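Local coordinates for protein acyl-CoA dehydrogenase (PDB 3NF4) that probably oxidises acyl-CoA thioesters to their 2,3-enoyl forms, using the bound flavin adenine dinucleotide as electron acceptor, at residues A[100-109]-A[121-132]. Sequence-based numbering, arbitrary orientation.
Sequences VHSLSSHPLL and LPGMLSGEQIGA
Leu108 and Leu121 lie side by side and point opposite ways, CD2 of Leu108 lying 4.1 Å from CG of Leu121. CD1 of Leu121 meets CD1 of Leu109 at 3.8 Å, the two side chains standing roughly perpendicular. Met124 extends this apolar patch: its SD packs on CD2 of Leu108, and the bent chain brings its CE to within 3.7 Å of Ser105 CB. Phe175 of strand 175-181 also touches Met124. Here the helical N-terminal domain of the acyl-CoA dehydrogenase fold passes into the middle beta domain: helix 114-124 ends, and the chain returns past helix 92-104 as strand 131-134, which pairs in parallel with 175-181. His101 bridges the two parts of this return. Its CG stands anti to the backbone N (chi1 178°), which carries the ring out from helix 92-104 to the returning chain. There ND1 accepts a bond from Gly131 N (2.9 Å), nearly in the ring plane. NE2 gives a weak bond to Met124 O, 3.4 Å away and bent to 129°. Ser104 OG, hydrogen-bonded to His101 O of its own helix, sits 3.1 Å from Gly131 CA, where glycine lets helix and strand come close.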
loop_
_atom_site.group_PDB
_atom_site.type_symbol
_atom_site.label_atom_id
_atom_site.label_comp_id
_atom_site.label_asym_id
_atom_site.label_seq_id
_atom_site.Cartn_x
_atom_site.Cartn_y
_atom_site.Cartn_z
ATOM N N VAL A 100 26.509 16.452 2.379
ATOM C CA VAL A 100 27.100 16.645 3.695
ATOM C C VAL A 100 28.047 17.863 3.735
ATOM O O VAL A 100 28.042 18.637 4.709
ATOM C CB VAL A 100 27.782 15.334 4.198
ATOM C CG1 VAL A 100 28.748 15.597 5.375
ATOM C CG2 VAL A 100 26.698 14.292 4.573
ATOM N N HIS A 101 28.813 18.068 2.664
ATOM C CA HIS A 101 29.741 19.197 2.613
ATOM C C HIS A 101 29.039 20.562 2.769
ATOM O O HIS A 101 29.546 21.450 3.479
ATOM C CB HIS A 101 30.559 19.151 1.335
ATOM C CG HIS A 101 31.506 20.292 1.186
ATOM N ND1 HIS A 101 32.707 20.354 1.862
ATOM C CD2 HIS A 101 31.443 21.412 0.424
ATOM C CE1 HIS A 101 33.341 21.467 1.527
ATOM N NE2 HIS A 101 32.596 22.125 0.657
ATOM N N SER A 102 27.882 20.710 2.114
ATOM C CA SER A 102 27.008 21.874 2.260
ATOM C C SER A 102 26.525 22.081 3.686
ATOM O O SER A 102 26.608 23.185 4.212
ATOM C CB SER A 102 25.784 21.733 1.351
ATOM O OG SER A 102 26.102 22.104 0.020
ATOM N N LEU A 103 25.988 21.035 4.309
ATOM C CA LEU A 103 25.638 21.113 5.721
ATOM C C LEU A 103 26.826 21.459 6.630
ATOM O O LEU A 103 26.649 22.152 7.625
ATOM C CB LEU A 103 25.030 19.800 6.208
ATOM C CG LEU A 103 23.522 19.569 6.178
ATOM C CD1 LEU A 103 22.908 20.009 4.850
ATOM C CD2 LEU A 103 23.251 18.082 6.447
ATOM N N SER A 104 28.011 20.956 6.308
ATOM C CA SER A 104 29.183 21.182 7.166
ATOM C C SER A 104 29.604 22.658 7.231
ATOM O O SER A 104 30.088 23.125 8.260
ATOM C CB SER A 104 30.360 20.261 6.793
ATOM O OG SER A 104 31.172 20.828 5.774
ATOM N N SER A 105 29.367 23.412 6.163
ATOM C CA SER A 105 29.675 24.847 6.217
ATOM C C SER A 105 28.545 25.729 6.791
ATOM O O SER A 105 28.728 26.931 6.974
ATOM C CB SER A 105 30.160 25.359 4.851
ATOM O OG SER A 105 29.089 25.621 3.969
ATOM N N HIS A 106 27.398 25.130 7.103
ATOM C CA HIS A 106 26.183 25.916 7.433
ATOM C C HIS A 106 26.195 26.692 8.779
ATOM O O HIS A 106 25.769 27.848 8.811
ATOM C CB HIS A 106 24.905 25.055 7.264
ATOM C CG HIS A 106 23.675 25.628 7.908
ATOM N ND1 HIS A 106 22.676 26.249 7.190
ATOM C CD2 HIS A 106 23.266 25.639 9.201
ATOM C CE1 HIS A 106 21.713 26.631 8.013
ATOM N NE2 HIS A 106 22.051 26.279 9.241
ATOM N N PRO A 107 26.656 26.067 9.881
ATOM C CA PRO A 107 26.763 26.805 11.149
ATOM C C PRO A 107 27.661 28.064 11.104
ATOM O O PRO A 107 27.324 29.068 11.724
ATOM C CB PRO A 107 27.372 25.776 12.106
ATOM C CG PRO A 107 26.995 24.503 11.550
ATOM C CD PRO A 107 27.039 24.661 10.062
ATOM N N LEU A 108 28.783 28.009 10.394
ATOM C CA LEU A 108 29.687 29.161 10.332
ATOM C C LEU A 108 29.057 30.293 9.516
ATOM O O LEU A 108 29.116 31.460 9.921
ATOM C CB LEU A 108 31.068 28.768 9.773
ATOM C CG LEU A 108 32.162 29.817 9.541
ATOM C CD1 LEU A 108 32.411 30.700 10.781
ATOM C CD2 LEU A 108 33.491 29.174 9.073
ATOM N N LEU A 109 28.431 29.928 8.394
ATOM C CA LEU A 109 27.831 30.886 7.491
ATOM C C LEU A 109 26.664 31.669 8.097
ATOM O O LEU A 109 26.504 32.855 7.798
ATOM C CB LEU A 109 27.387 30.199 6.201
ATOM C CG LEU A 109 26.651 31.093 5.193
ATOM C CD1 LEU A 109 27.616 31.964 4.385
ATOM C CD2 LEU A 109 25.758 30.257 4.273
ATOM N N LEU A 121 35.896 30.544 5.796
ATOM C CA LEU A 121 34.902 30.287 4.744
ATOM C C LEU A 121 35.460 30.188 3.331
ATOM O O LEU A 121 35.078 29.284 2.592
ATOM C CB LEU A 121 33.723 31.274 4.796
ATOM C CG LEU A 121 32.439 30.858 5.529
ATOM C CD1 LEU A 121 31.316 31.829 5.216
ATOM C CD2 LEU A 121 31.990 29.438 5.179
ATOM N N PRO A 122 36.374 31.097 2.948
ATOM C CA PRO A 122 36.859 31.020 1.561
ATOM C C PRO A 122 37.583 29.721 1.208
ATOM O O PRO A 122 37.451 29.248 0.080
ATOM C CB PRO A 122 37.783 32.247 1.437
ATOM C CG PRO A 122 37.196 33.238 2.413
ATOM C CD PRO A 122 36.784 32.360 3.595
ATOM N N GLY A 123 38.336 29.159 2.151
ATOM C CA GLY A 123 38.977 27.855 1.957
ATOM C C GLY A 123 38.000 26.677 1.861
ATOM O O GLY A 123 38.213 25.740 1.089
ATOM N N MET A 124 36.925 26.723 2.640
ATOM C CA MET A 124 35.894 25.677 2.571
ATOM C C MET A 124 35.220 25.622 1.192
ATOM O O MET A 124 34.980 24.530 0.654
ATOM C CB MET A 124 34.867 25.855 3.693
ATOM C CG MET A 124 35.483 25.642 5.077
ATOM S SD MET A 124 34.726 26.638 6.361
ATOM C CE MET A 124 33.255 25.710 6.759
ATOM N N LEU A 125 34.974 26.796 0.600
ATOM C CA LEU A 125 34.215 26.869 -0.648
ATOM C C LEU A 125 35.110 26.897 -1.881
ATOM O O LEU A 125 34.627 27.087 -3.003
ATOM C CB LEU A 125 33.246 28.056 -0.629
ATOM C CG LEU A 125 32.402 28.203 0.643
ATOM C CD1 LEU A 125 31.613 29.507 0.631
ATOM C CD2 LEU A 125 31.474 26.983 0.872
ATOM N N SER A 126 36.403 26.666 -1.668
ATOM C CA SER A 126 37.419 26.814 -2.715
ATOM C C SER A 126 37.370 25.686 -3.736
ATOM O O SER A 126 37.788 25.866 -4.887
ATOM C CB SER A 126 38.827 26.861 -2.093
ATOM O OG SER A 126 39.259 25.548 -1.730
ATOM N N GLY A 127 36.897 24.519 -3.299
ATOM C CA GLY A 127 36.809 23.354 -4.166
ATOM C C GLY A 127 37.860 22.295 -3.881
ATOM O O GLY A 127 37.841 21.213 -4.475
ATOM N N GLU A 128 38.779 22.607 -2.972
ATOM C CA GLU A 128 39.861 21.688 -2.621
ATOM C C GLU A 128 39.612 21.004 -1.279
ATOM O O GLU A 128 40.233 19.976 -0.983
ATOM C CB GLU A 128 41.212 22.423 -2.619
ATOM N N GLN A 129 38.707 21.568 -0.477
ATOM C CA GLN A 129 38.437 21.043 0.862
ATOM C C GLN A 129 37.173 20.135 0.924
ATOM O O GLN A 129 36.322 20.176 0.018
ATOM C CB GLN A 129 38.371 22.189 1.886
ATOM C CG GLN A 129 39.726 22.830 2.238
ATOM C CD GLN A 129 39.647 23.856 3.381
ATOM O OE1 GLN A 129 38.834 23.729 4.303
ATOM N NE2 GLN A 129 40.506 24.870 3.326
ATOM N N ILE A 130 37.079 19.301 1.969
ATOM C CA ILE A 130 35.889 18.461 2.212
ATOM C C ILE A 130 35.470 18.552 3.675
ATOM O O ILE A 130 36.297 18.343 4.577
ATOM C CB ILE A 130 36.110 16.969 1.874
ATOM C CG1 ILE A 130 36.774 16.793 0.510
ATOM C CG2 ILE A 130 34.784 16.257 1.824
ATOM C CD1 ILE A 130 37.772 15.636 0.449
ATOM N N GLY A 131 34.191 18.873 3.893
ATOM C CA GLY A 131 33.617 18.983 5.224
ATOM C C GLY A 131 32.801 17.780 5.697
ATOM O O GLY A 131 32.205 17.040 4.902
ATOM N N ALA A 132 32.789 17.586 7.009
ATOM C CA ALA A 132 31.962 16.565 7.611
ATOM C C ALA A 132 31.199 17.166 8.792
ATOM O O ALA A 132 31.553 18.250 9.297
ATOM C CB ALA A 132 32.790 15.359 8.031
#